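Local coordinates for Exo-1,5-alpha-L-arabinofuranobiosidase (PDB 2YDT), which probably cleaves alpha-1,5-linked arabinan from the chain end, releasing arabinobiose, and here holds an arabinose-like iminosugar in its active-site pocket, at residues S171-N176 against Y207-M212; Q181-Q186 against Y223-E228; T201-Y206 against Y246-K251; N234-A237 against Y241-P244. All blocks are in the same frame, centred on the assembly; numbering follows the deposited sequence.

Contact 1 of 4, residues S171-N176 against Y207-M212; sequences SDQRDN and YARPGM. With EDG (1,4-dideoxy-1,4-imino-L-arabinitol), chain B.
Arg209 and Gln173 meet through a nearly straight hydrogen bond, NH2 to OE1 at 2.9 Å with 172° at the hydrogen. The oxygen lies in the plane of the guanidinium, yet the donor stands well above the carbonyl plane of the amide, and the two flat groups are turned 78° apart. A bend at the third torsion of Arg209 (chi3 66°) carries its head to the amide and the inhibitor, whose O3' sits 2.9 Å from the same NH2. The amide is fixed from outside as well: OE1 also accepts from Trp155 and NE2 gives to Asn148, while Ser180 takes NH1 of Arg209. Further along, the backbone N of Met212 donates to Ser171 OG at 3.2 Å, a hydroxyl that Glu156 also engages. Gly211 and Met212 pack against the iminosugar: Gly211 CA approaches its O2' to 3.4 Å, and the sulfur SD of Met212 lies 3.6 Å from its C1'. Polar groups from neighbouring blades of the six-bladed propeller thus line one sugar pocket, and the second-shell bonds to Gln173 probably keep the Arg209 guanidinium in position beside the ligand hydroxyl.

Contact 2 of 4, residues Q181-Q186 against Y223-E228; sequences QKLVHQ and YIYVYE. With EDG (1,4-dideoxy-1,4-imino-L-arabinitol), chain B.
Leu183 meets the Tyr225 hydroxyl from its first side-chain carbon onward and reaches Tyr227 with one methyl. Its CB lies only 3.1 Å from the hydroxyl OH of Tyr225, a tight approach of a methylene to an oxygen. CG follows close to the same oxygen, standing beside the backbone N (chi1 -69°), and from there the second torsion (chi2 170°) sends CD1 to both tyrosines. At the tip the two methyls part: CD1 comes within 3.3 Å of Tyr225 OH and then packs on the next tyrosine, 3.7 Å from Tyr227 CB, whereas CD2 is the more distant methyl from the hydroxyl. The Tyr225 oxygen is also hydrogen-bonded to a water at 2.7 Å, in the plane of the ring. This water lies 2.9 Å from the backbone O of Val184, to which it can donate, so a water bridge runs beside the apolar contact. Gln181 works nearby on the inhibitor: its OE1 accepts from O3' at 2.8 Å and its NE2 gives to O2' at 2.9 Å, the amide spanning two neighbouring hydroxyls, with Pro210 O as a second acceptor for NE2. Beyond the contact, Phe256 stacks on Tyr225 and the hydroxyl of Tyr227 bonds to Tyr203. Leu183 belongs to strand 182-188 of one propeller blade and the tyrosines to strand 223-230 of the next, with Pro210 of strand 209-217 against the leucine.

Contact 3 of 4, residues T201-Y206 against Y246-K251; sequences TKYANY and YYRLSK
Arg248 reaches across to Thr201 and Tyr203, and its guanidinium shows how one flat cation can be used by face and by edge at once. The close-packed part is the face: Thr201 OG1 stands 3.0 Å above the plane, over its centre, too poorly angled to bond with NE or NH1. The methyl CG2 of the same threonine packs 3.7 Å from Arg248 NH2. At the edge, NH2 gives a hydrogen bond of 3.1 Å to Tyr203 OH, with 161° at the hydrogen and the oxygen in the guanidinium plane. The tyrosine ring stands almost perpendicular, 88° from that plane. An extended chain from CG to NE delivers the group to this place. The looser side is the hydrated one: a water also in the plane accepts from NH2 at 2.9 Å and donates to Lys202 O at 2.8 Å, beside the partly exposed Lys202. Elsewhere, NE bonds to Tyr227 OH and NH1 to Phe256 O, while Tyr203 OH has a further bond to His261. The partners named for the arginine are all neutral oxygens, so its charge is probably stabilised by the dipoles of these hydroxyl, carbonyl and water oxygens, which help tie a loop of one blade to a strand of the next.

Contact 4 of 4, residues N234-A237 against Y241-P244; sequences NPPA and YWFP
Asn234 begins the approach to Trp242 with its backbone: the carbonyl O comes to 3.4 Å from CZ2 of the indole, while the amide of its side chain leads away. Pro235 follows and lays its CA over the face of the indole, 3.5 Å from the centroid of the five-membered ring and 19° off the ring normal, a CH-pi contact. Its CB adds a touch at the rim, 3.6 Å from Trp242 CD1. Pro236 then sets its CD over the six-membered ring on the same face, 3.8 Å from the centroid in a second CH-pi contact. Two successive prolines thus pave one side of a tryptophan, and Pro244 CD stands 3.4 Å above the opposite side, leaving the indole sandwiched between prolines. The tryptophan CG lies between the backbone N and the carbonyl carbon (chi1 72°), which swings the ring toward the prolines. The indole NE1 is used locally, giving its hydrogen to Pro233 O. Without regular structure of its own, the contact folds a surface loop back on itself between strands 223-230 and 245-250; the tryptophan also touches Gln263 of strand 262-263, and Tyr241 OH binds Tyr207 O just before strand 209-217.

From the N terminus, the chain first passes 171-176, 181-186 and 201-206, opening contacts 1, 2 and 3 in turn. Contact 1 closes at 207-212 and contact 2 at 223-228, while contact 3 waits until 246-251; the three therefore cross one another. Each joins the blade of strands 154-162 to 198-201, or the loop leaving it, to the blade of strands 209-217 to 262-263, so that three crossing closures stitch one propeller seam. Contacts 1 and 2 share the inhibitor, and contacts 2 and 3 meet where strands 223-230 and 245-250 run side by side. Contact 4 is short-range, follows contacts 1 and 2, and nests inside the loop closed by contact 3.

Contact 1 of 4, residues S171-N176 against Y207-M212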
# COMPACT_ATOMS: atom_id res chain seq x y z
N SER A 171 -5.14 -8.51 3.63
CA SER A 171 -5.80 -9.51 2.79
C SER A 171 -5.66 -10.88 3.43
O SER A 171 -4.57 -11.24 3.89
CB SER A 171 -5.17 -9.54 1.39
OG SER A 171 -5.12 -8.23 0.81
N ASP A 172 -6.74 -11.69 3.43
CA ASP A 172 -6.80 -12.89 4.28
C ASP A 172 -7.45 -14.01 3.51
O ASP A 172 -8.67 -13.93 3.17
CB ASP A 172 -7.58 -12.54 5.52
CG ASP A 172 -7.58 -13.61 6.60
OD1 ASP A 172 -6.98 -14.68 6.39
OD2 ASP A 172 -8.15 -13.32 7.68
N GLN A 173 -6.71 -15.10 3.31
CA GLN A 173 -7.24 -16.31 2.67
C GLN A 173 -7.56 -17.42 3.66
O GLN A 173 -7.88 -18.52 3.24
CB GLN A 173 -6.26 -16.88 1.60
CG GLN A 173 -6.04 -15.94 0.42
CD GLN A 173 -5.32 -16.54 -0.79
OE1 GLN A 173 -4.53 -15.82 -1.42
NE2 GLN A 173 -5.61 -17.82 -1.16
N ARG A 174 -7.55 -17.14 4.95
CA ARG A 174 -7.69 -18.22 5.96
C ARG A 174 -9.13 -18.76 6.08
O ARG A 174 -9.29 -19.86 6.61
CB ARG A 174 -7.16 -17.75 7.31
CG ARG A 174 -5.63 -17.58 7.31
CD ARG A 174 -5.10 -16.90 8.57
NE ARG A 174 -5.69 -15.58 8.74
CZ ARG A 174 -5.40 -14.72 9.71
NH1 ARG A 174 -4.43 -14.95 10.60
NH2 ARG A 174 -6.08 -13.58 9.77
N ASP A 175 -10.13 -18.02 5.61
CA ASP A 175 -11.54 -18.51 5.60
C ASP A 175 -11.73 -19.26 4.26
O ASP A 175 -12.53 -18.88 3.41
CB ASP A 175 -12.45 -17.27 5.75
CG ASP A 175 -13.87 -17.58 6.13
OD1 ASP A 175 -14.63 -16.56 6.26
OD2 ASP A 175 -14.23 -18.76 6.34
N ASN A 176 -10.91 -20.28 4.07
CA ASN A 176 -10.64 -20.86 2.76
C ASN A 176 -11.73 -21.77 2.22
O ASN A 176 -11.63 -22.17 1.06
CB ASN A 176 -9.28 -21.56 2.69
CG ASN A 176 -9.18 -22.76 3.63
OD1 ASN A 176 -9.81 -22.78 4.68
ND2 ASN A 176 -8.41 -23.78 3.24
N TYR A 207 -15.37 -17.50 -5.32
CA TYR A 207 -14.20 -17.20 -6.14
C TYR A 207 -13.80 -15.73 -6.19
O TYR A 207 -12.76 -15.41 -6.73
CB TYR A 207 -14.40 -17.79 -7.54
CG TYR A 207 -14.32 -19.30 -7.46
CD1 TYR A 207 -13.09 -19.92 -7.21
CD2 TYR A 207 -15.45 -20.08 -7.58
CE1 TYR A 207 -13.00 -21.28 -7.10
CE2 TYR A 207 -15.36 -21.45 -7.47
CZ TYR A 207 -14.14 -22.03 -7.24
OH TYR A 207 -14.07 -23.41 -7.12
N ALA A 208 -14.62 -14.83 -5.61
CA ALA A 208 -14.25 -13.43 -5.51
C ALA A 208 -13.02 -13.28 -4.61
O ALA A 208 -12.86 -14.00 -3.64
CB ALA A 208 -15.38 -12.58 -4.94
N ARG A 209 -12.18 -12.33 -4.97
CA ARG A 209 -10.89 -12.07 -4.27
C ARG A 209 -10.70 -10.57 -4.14
O ARG A 209 -9.84 -9.96 -4.77
CB ARG A 209 -9.71 -12.72 -4.98
CG ARG A 209 -9.73 -14.23 -4.95
CD ARG A 209 -8.63 -14.80 -5.85
NE ARG A 209 -7.33 -14.47 -5.31
CZ ARG A 209 -6.75 -15.05 -4.27
NH1 ARG A 209 -7.27 -16.12 -3.68
NH2 ARG A 209 -5.61 -14.56 -3.83
N PRO A 210 -11.50 -9.92 -3.25
CA PRO A 210 -11.16 -8.55 -2.86
C PRO A 210 -9.79 -8.57 -2.20
O PRO A 210 -9.50 -9.50 -1.45
CB PRO A 210 -12.26 -8.17 -1.86
CG PRO A 210 -12.66 -9.51 -1.25
CD PRO A 210 -12.58 -10.48 -2.41
N GLY A 211 -8.98 -7.58 -2.52
CA GLY A 211 -7.58 -7.55 -2.07
C GLY A 211 -6.98 -6.16 -2.08
O GLY A 211 -7.48 -5.21 -2.71
N MET A 212 -5.87 -6.04 -1.37
CA MET A 212 -4.94 -4.88 -1.46
C MET A 212 -5.57 -3.57 -0.88
O MET A 212 -5.81 -2.57 -1.60
CB MET A 212 -4.44 -4.70 -2.91
CG MET A 212 -3.99 -6.02 -3.51
SD MET A 212 -2.98 -5.90 -4.98
CE MET A 212 -1.42 -5.35 -4.22
O2' EDG B . -4.74 -9.32 -2.62
C2' EDG B . -4.23 -10.25 -3.62
C1' EDG B . -3.53 -9.48 -4.72
N4' EDG B . -2.12 -9.85 -4.61
C3' EDG B . -3.21 -11.24 -3.05
O3' EDG B . -3.70 -12.59 -2.91
C4' EDG B . -2.06 -11.21 -4.08
C5' EDG B . -0.70 -11.58 -3.55
O5' EDG B . 0.15 -11.76 -4.67

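Contact 2 of 4, residues Q181-Q186 against Y223-E228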
# COMPACT_ATOMS: atom_id res chain seq x y z
N GLN A 181 -10.52 -15.18 -1.08
CA GLN A 181 -9.85 -14.20 -0.24
C GLN A 181 -10.92 -13.23 0.27
O GLN A 181 -11.95 -13.00 -0.39
CB GLN A 181 -8.78 -13.43 -0.99
CG GLN A 181 -7.85 -12.60 -0.10
CD GLN A 181 -6.68 -12.00 -0.86
OE1 GLN A 181 -5.62 -12.59 -0.94
NE2 GLN A 181 -6.91 -10.84 -1.51
N LYS A 182 -10.67 -12.66 1.46
CA LYS A 182 -11.46 -11.56 1.99
C LYS A 182 -10.50 -10.52 2.58
O LYS A 182 -9.30 -10.74 2.61
CB LYS A 182 -12.49 -12.06 3.01
CG LYS A 182 -11.87 -12.67 4.27
CD LYS A 182 -12.93 -13.11 5.29
CE LYS A 182 -12.36 -13.61 6.58
NZ LYS A 182 -13.52 -14.07 7.49
N LEU A 183 -11.04 -9.40 3.02
CA LEU A 183 -10.30 -8.26 3.56
C LEU A 183 -10.70 -8.10 5.01
O LEU A 183 -11.89 -8.17 5.36
CB LEU A 183 -10.62 -6.98 2.77
CG LEU A 183 -10.06 -7.00 1.36
CD1 LEU A 183 -10.58 -5.85 0.54
CD2 LEU A 183 -8.51 -6.96 1.41
N VAL A 184 -9.69 -7.93 5.87
CA VAL A 184 -9.87 -7.93 7.32
C VAL A 184 -8.95 -6.95 7.98
O VAL A 184 -8.03 -6.42 7.35
CB VAL A 184 -9.58 -9.32 7.94
CG1 VAL A 184 -10.36 -10.45 7.28
CG2 VAL A 184 -8.08 -9.67 7.87
N HIS A 185 -9.16 -6.70 9.28
CA HIS A 185 -8.23 -5.89 10.07
C HIS A 185 -8.10 -6.43 11.48
O HIS A 185 -8.95 -7.20 11.96
CB HIS A 185 -8.59 -4.41 10.10
CG HIS A 185 -9.74 -4.05 10.99
ND1 HIS A 185 -11.02 -3.82 10.51
CD2 HIS A 185 -9.78 -3.81 12.32
CE1 HIS A 185 -11.81 -3.49 11.53
NE2 HIS A 185 -11.09 -3.50 12.65
N GLN A 186 -7.02 -6.00 12.14
CA GLN A 186 -6.89 -6.14 13.58
C GLN A 186 -6.46 -4.79 14.13
O GLN A 186 -5.86 -3.97 13.42
CB GLN A 186 -5.87 -7.23 13.94
CG GLN A 186 -6.35 -8.65 13.59
CD GLN A 186 -5.30 -9.70 13.83
OE1 GLN A 186 -4.67 -10.21 12.90
NE2 GLN A 186 -5.08 -10.03 15.10
N TYR A 223 -14.00 8.25 6.00
CA TYR A 223 -12.83 7.58 5.49
C TYR A 223 -13.19 6.86 4.22
O TYR A 223 -14.32 6.36 4.10
CB TYR A 223 -12.32 6.54 6.48
CG TYR A 223 -11.74 7.14 7.72
CD1 TYR A 223 -10.37 7.33 7.87
CD2 TYR A 223 -12.57 7.54 8.75
CE1 TYR A 223 -9.83 7.85 9.03
CE2 TYR A 223 -12.05 8.09 9.92
CZ TYR A 223 -10.70 8.26 10.04
OH TYR A 223 -10.21 8.81 11.20
N ILE A 224 -12.26 6.85 3.26
CA ILE A 224 -12.42 6.06 2.03
C ILE A 224 -11.49 4.85 2.08
O ILE A 224 -10.30 4.98 2.32
CB ILE A 224 -12.20 6.92 0.77
CG1 ILE A 224 -12.55 6.11 -0.49
CG2 ILE A 224 -10.77 7.55 0.73
CD1 ILE A 224 -12.49 6.93 -1.82
N TYR A 225 -12.10 3.69 1.83
CA TYR A 225 -11.44 2.38 1.79
C TYR A 225 -11.42 1.92 0.36
O TYR A 225 -12.49 1.73 -0.23
CB TYR A 225 -12.28 1.44 2.63
CG TYR A 225 -11.81 -0.00 2.78
CD1 TYR A 225 -10.80 -0.30 3.67
CD2 TYR A 225 -12.37 -1.02 2.06
CE1 TYR A 225 -10.36 -1.62 3.84
CE2 TYR A 225 -11.97 -2.35 2.21
CZ TYR A 225 -10.95 -2.63 3.12
OH TYR A 225 -10.55 -3.94 3.26
N VAL A 226 -10.22 1.63 -0.17
CA VAL A 226 -10.04 1.30 -1.57
C VAL A 226 -9.40 -0.08 -1.70
O VAL A 226 -8.54 -0.46 -0.86
CB VAL A 226 -9.19 2.39 -2.27
CG1 VAL A 226 -8.92 2.03 -3.74
CG2 VAL A 226 -9.95 3.78 -2.18
N TYR A 227 -9.83 -0.83 -2.71
CA TYR A 227 -9.36 -2.18 -2.92
C TYR A 227 -9.55 -2.62 -4.35
O TYR A 227 -10.32 -1.99 -5.07
CB TYR A 227 -10.02 -3.20 -1.99
CG TYR A 227 -11.54 -3.25 -2.02
CD1 TYR A 227 -12.21 -4.24 -2.71
CD2 TYR A 227 -12.28 -2.30 -1.38
CE1 TYR A 227 -13.63 -4.26 -2.74
CE2 TYR A 227 -13.67 -2.31 -1.42
CZ TYR A 227 -14.33 -3.32 -2.05
OH TYR A 227 -15.71 -3.35 -2.07
N GLU A 228 -8.84 -3.68 -4.73
CA GLU A 228 -9.17 -4.35 -6.02
C GLU A 228 -10.20 -5.45 -5.74
O GLU A 228 -10.04 -6.28 -4.84
CB GLU A 228 -7.92 -4.87 -6.72
CG GLU A 228 -7.22 -6.05 -6.03
CD GLU A 228 -6.08 -6.70 -6.87
OE1 GLU A 228 -5.64 -6.06 -7.86
OE2 GLU A 228 -5.65 -7.83 -6.55
O2' EDG B . -4.74 -9.32 -2.62
C2' EDG B . -4.23 -10.25 -3.62
C1' EDG B . -3.53 -9.48 -4.72
N4' EDG B . -2.12 -9.85 -4.61
C3' EDG B . -3.21 -11.24 -3.05
O3' EDG B . -3.70 -12.59 -2.91
C4' EDG B . -2.06 -11.21 -4.08
C5' EDG B . -0.70 -11.58 -3.55
O5' EDG B . 0.15 -11.76 -4.67
O HOH W 1 -8.76 -4.75 5.05

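Contact 3 of 4, residues T201-Y206 against Y246-K251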
# COMPACT_ATOMS: atom_id res chain seq x y z
N THR A 201 -14.46 -6.51 4.23
CA THR A 201 -15.10 -6.65 2.92
C THR A 201 -14.98 -8.11 2.54
O THR A 201 -13.91 -8.71 2.60
CB THR A 201 -14.45 -5.73 1.84
OG1 THR A 201 -14.99 -4.41 1.93
CG2 THR A 201 -14.69 -6.25 0.42
N LYS A 202 -16.11 -8.71 2.17
CA LYS A 202 -16.15 -10.09 1.73
C LYS A 202 -17.37 -10.29 0.83
O LYS A 202 -18.35 -9.57 0.94
CB LYS A 202 -16.22 -11.07 2.89
CG LYS A 202 -17.44 -10.95 3.77
CD LYS A 202 -17.22 -11.74 5.06
CE LYS A 202 -18.41 -11.63 5.99
NZ LYS A 202 -18.10 -12.35 7.25
N TYR A 203 -17.28 -11.28 -0.04
CA TYR A 203 -18.29 -11.53 -1.06
C TYR A 203 -18.76 -12.99 -1.05
O TYR A 203 -17.99 -13.89 -0.91
CB TYR A 203 -17.76 -11.12 -2.44
CG TYR A 203 -17.65 -9.62 -2.57
CD1 TYR A 203 -18.75 -8.83 -2.85
CD2 TYR A 203 -16.45 -8.96 -2.33
CE1 TYR A 203 -18.66 -7.47 -2.94
CE2 TYR A 203 -16.35 -7.60 -2.40
CZ TYR A 203 -17.46 -6.83 -2.72
OH TYR A 203 -17.40 -5.46 -2.76
N ALA A 204 -20.07 -13.17 -1.19
CA ALA A 204 -20.72 -14.48 -1.17
C ALA A 204 -20.25 -15.45 -2.25
O ALA A 204 -20.22 -16.67 -2.03
CB ALA A 204 -22.26 -14.26 -1.31
N ASN A 205 -19.88 -14.91 -3.41
CA ASN A 205 -19.25 -15.73 -4.45
C ASN A 205 -17.87 -16.17 -3.97
O ASN A 205 -16.98 -15.33 -3.76
CB ASN A 205 -19.13 -14.97 -5.77
CG ASN A 205 -18.59 -15.84 -6.91
OD1 ASN A 205 -17.61 -16.55 -6.73
ND2 ASN A 205 -19.22 -15.77 -8.08
N TYR A 206 -17.70 -17.48 -3.80
CA TYR A 206 -16.47 -18.06 -3.23
C TYR A 206 -15.26 -17.55 -4.00
O TYR A 206 -14.20 -17.28 -3.41
CB TYR A 206 -16.47 -19.59 -3.30
CG TYR A 206 -15.17 -20.13 -2.83
CD1 TYR A 206 -14.90 -20.26 -1.47
CD2 TYR A 206 -14.17 -20.46 -3.73
CE1 TYR A 206 -13.67 -20.69 -1.03
CE2 TYR A 206 -12.98 -20.93 -3.29
CZ TYR A 206 -12.71 -21.03 -1.96
OH TYR A 206 -11.48 -21.48 -1.54
N TYR A 246 -12.59 -0.75 -6.50
CA TYR A 246 -13.81 -0.40 -5.77
C TYR A 246 -13.44 0.33 -4.50
O TYR A 246 -12.29 0.29 -4.02
CB TYR A 246 -14.65 -1.64 -5.44
CG TYR A 246 -15.62 -2.10 -6.50
CD1 TYR A 246 -15.20 -2.50 -7.75
CD2 TYR A 246 -17.00 -2.16 -6.22
CE1 TYR A 246 -16.11 -2.94 -8.73
CE2 TYR A 246 -17.90 -2.60 -7.19
CZ TYR A 246 -17.44 -3.00 -8.42
OH TYR A 246 -18.34 -3.46 -9.38
N TYR A 247 -14.42 1.01 -3.92
CA TYR A 247 -14.25 1.70 -2.65
C TYR A 247 -15.53 1.73 -1.83
O TYR A 247 -16.62 1.49 -2.32
CB TYR A 247 -13.70 3.11 -2.87
CG TYR A 247 -14.63 4.09 -3.55
CD1 TYR A 247 -15.48 4.95 -2.82
CD2 TYR A 247 -14.73 4.09 -4.93
CE1 TYR A 247 -16.31 5.87 -3.49
CE2 TYR A 247 -15.56 4.96 -5.59
CZ TYR A 247 -16.36 5.83 -4.86
OH TYR A 247 -17.16 6.69 -5.55
N ARG A 248 -15.35 1.99 -0.55
CA ARG A 248 -16.41 2.17 0.42
C ARG A 248 -16.14 3.41 1.26
O ARG A 248 -14.98 3.80 1.46
CB ARG A 248 -16.52 0.93 1.32
CG ARG A 248 -16.90 -0.34 0.56
CD ARG A 248 -16.96 -1.54 1.39
NE ARG A 248 -17.23 -2.74 0.59
CZ ARG A 248 -17.86 -3.82 1.04
NH1 ARG A 248 -18.26 -3.89 2.29
NH2 ARG A 248 -18.09 -4.86 0.25
N LEU A 249 -17.20 4.01 1.80
CA LEU A 249 -17.09 5.20 2.65
C LEU A 249 -17.69 4.94 4.03
O LEU A 249 -18.76 4.31 4.14
CB LEU A 249 -17.82 6.38 2.00
CG LEU A 249 -17.34 6.75 0.62
CD1 LEU A 249 -18.34 7.60 -0.15
CD2 LEU A 249 -15.99 7.45 0.72
N SER A 250 -17.02 5.41 5.08
CA SER A 250 -17.49 5.18 6.44
C SER A 250 -16.95 6.22 7.42
O SER A 250 -15.80 6.59 7.36
CB SER A 250 -17.11 3.77 6.93
OG SER A 250 -17.73 3.48 8.19
N LYS A 251 -17.80 6.65 8.34
CA LYS A 251 -17.38 7.46 9.44
C LYS A 251 -16.45 6.72 10.41
O LYS A 251 -15.47 7.30 10.91
CB LYS A 251 -18.61 7.96 10.19
CG LYS A 251 -18.57 9.40 10.40
CD LYS A 251 -18.93 10.13 9.09
CE LYS A 251 -19.85 11.36 9.29
NZ LYS A 251 -19.79 12.46 8.19
O HOH W 2 -19.00 -7.04 1.87

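Contact 4 of 4, residues N234-A237 against Y241-P244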
# COMPACT_ATOMS: atom_id res chain seq x y z
N ASN A 234 -18.78 -7.61 -14.61
CA ASN A 234 -18.56 -7.03 -15.93
C ASN A 234 -17.11 -6.98 -16.39
O ASN A 234 -16.63 -5.92 -16.74
CB ASN A 234 -19.14 -5.63 -16.00
CG ASN A 234 -20.56 -5.56 -15.55
OD1 ASN A 234 -20.92 -4.72 -14.71
ND2 ASN A 234 -21.39 -6.44 -16.09
N PRO A 235 -16.44 -8.15 -16.43
CA PRO A 235 -15.08 -8.19 -16.97
C PRO A 235 -15.13 -7.77 -18.42
O PRO A 235 -16.09 -8.11 -19.10
CB PRO A 235 -14.66 -9.66 -16.83
CG PRO A 235 -15.91 -10.42 -16.57
CD PRO A 235 -16.90 -9.47 -15.97
N PRO A 236 -14.12 -7.03 -18.89
CA PRO A 236 -14.15 -6.57 -20.27
C PRO A 236 -14.01 -7.71 -21.28
O PRO A 236 -13.75 -8.86 -20.93
CB PRO A 236 -12.97 -5.61 -20.36
CG PRO A 236 -12.06 -6.00 -19.26
CD PRO A 236 -12.92 -6.56 -18.17
N ALA A 237 -14.24 -7.38 -22.54
CA ALA A 237 -14.28 -8.37 -23.60
C ALA A 237 -13.00 -9.19 -23.64
O ALA A 237 -11.90 -8.65 -23.58
CB ALA A 237 -14.55 -7.70 -24.96
N TYR A 241 -12.53 -12.79 -15.79
CA TYR A 241 -12.21 -12.45 -14.37
C TYR A 241 -11.30 -11.20 -14.37
O TYR A 241 -10.30 -11.16 -15.09
CB TYR A 241 -11.52 -13.64 -13.70
CG TYR A 241 -11.44 -13.59 -12.17
CD1 TYR A 241 -12.32 -14.31 -11.38
CD2 TYR A 241 -10.51 -12.80 -11.53
CE1 TYR A 241 -12.26 -14.26 -9.99
CE2 TYR A 241 -10.44 -12.74 -10.15
CZ TYR A 241 -11.30 -13.49 -9.39
OH TYR A 241 -11.25 -13.43 -8.01
N TRP A 242 -11.65 -10.17 -13.59
CA TRP A 242 -10.81 -9.01 -13.51
C TRP A 242 -10.83 -8.40 -12.10
O TRP A 242 -11.48 -8.96 -11.20
CB TRP A 242 -11.14 -7.96 -14.58
CG TRP A 242 -12.41 -7.20 -14.41
CD1 TRP A 242 -13.60 -7.67 -13.96
CD2 TRP A 242 -12.63 -5.82 -14.73
NE1 TRP A 242 -14.52 -6.68 -13.94
CE2 TRP A 242 -13.98 -5.54 -14.45
CE3 TRP A 242 -11.81 -4.81 -15.20
CZ2 TRP A 242 -14.53 -4.28 -14.62
CZ3 TRP A 242 -12.36 -3.57 -15.42
CH2 TRP A 242 -13.72 -3.31 -15.11
N PHE A 243 -10.05 -7.34 -11.92
CA PHE A 243 -9.78 -6.74 -10.61
C PHE A 243 -10.10 -5.24 -10.59
O PHE A 243 -9.27 -4.40 -10.25
CB PHE A 243 -8.30 -6.99 -10.24
CG PHE A 243 -7.92 -8.46 -10.10
CD1 PHE A 243 -7.89 -9.09 -8.87
CD2 PHE A 243 -7.58 -9.21 -11.23
CE1 PHE A 243 -7.56 -10.45 -8.77
CE2 PHE A 243 -7.24 -10.54 -11.11
CZ PHE A 243 -7.21 -11.15 -9.89
N PRO A 244 -11.35 -4.85 -10.89
CA PRO A 244 -11.69 -3.44 -10.90
C PRO A 244 -11.52 -2.75 -9.53
O PRO A 244 -11.70 -3.38 -8.49
CB PRO A 244 -13.17 -3.44 -11.33
CG PRO A 244 -13.67 -4.74 -10.88
CD PRO A 244 -12.53 -5.70 -11.13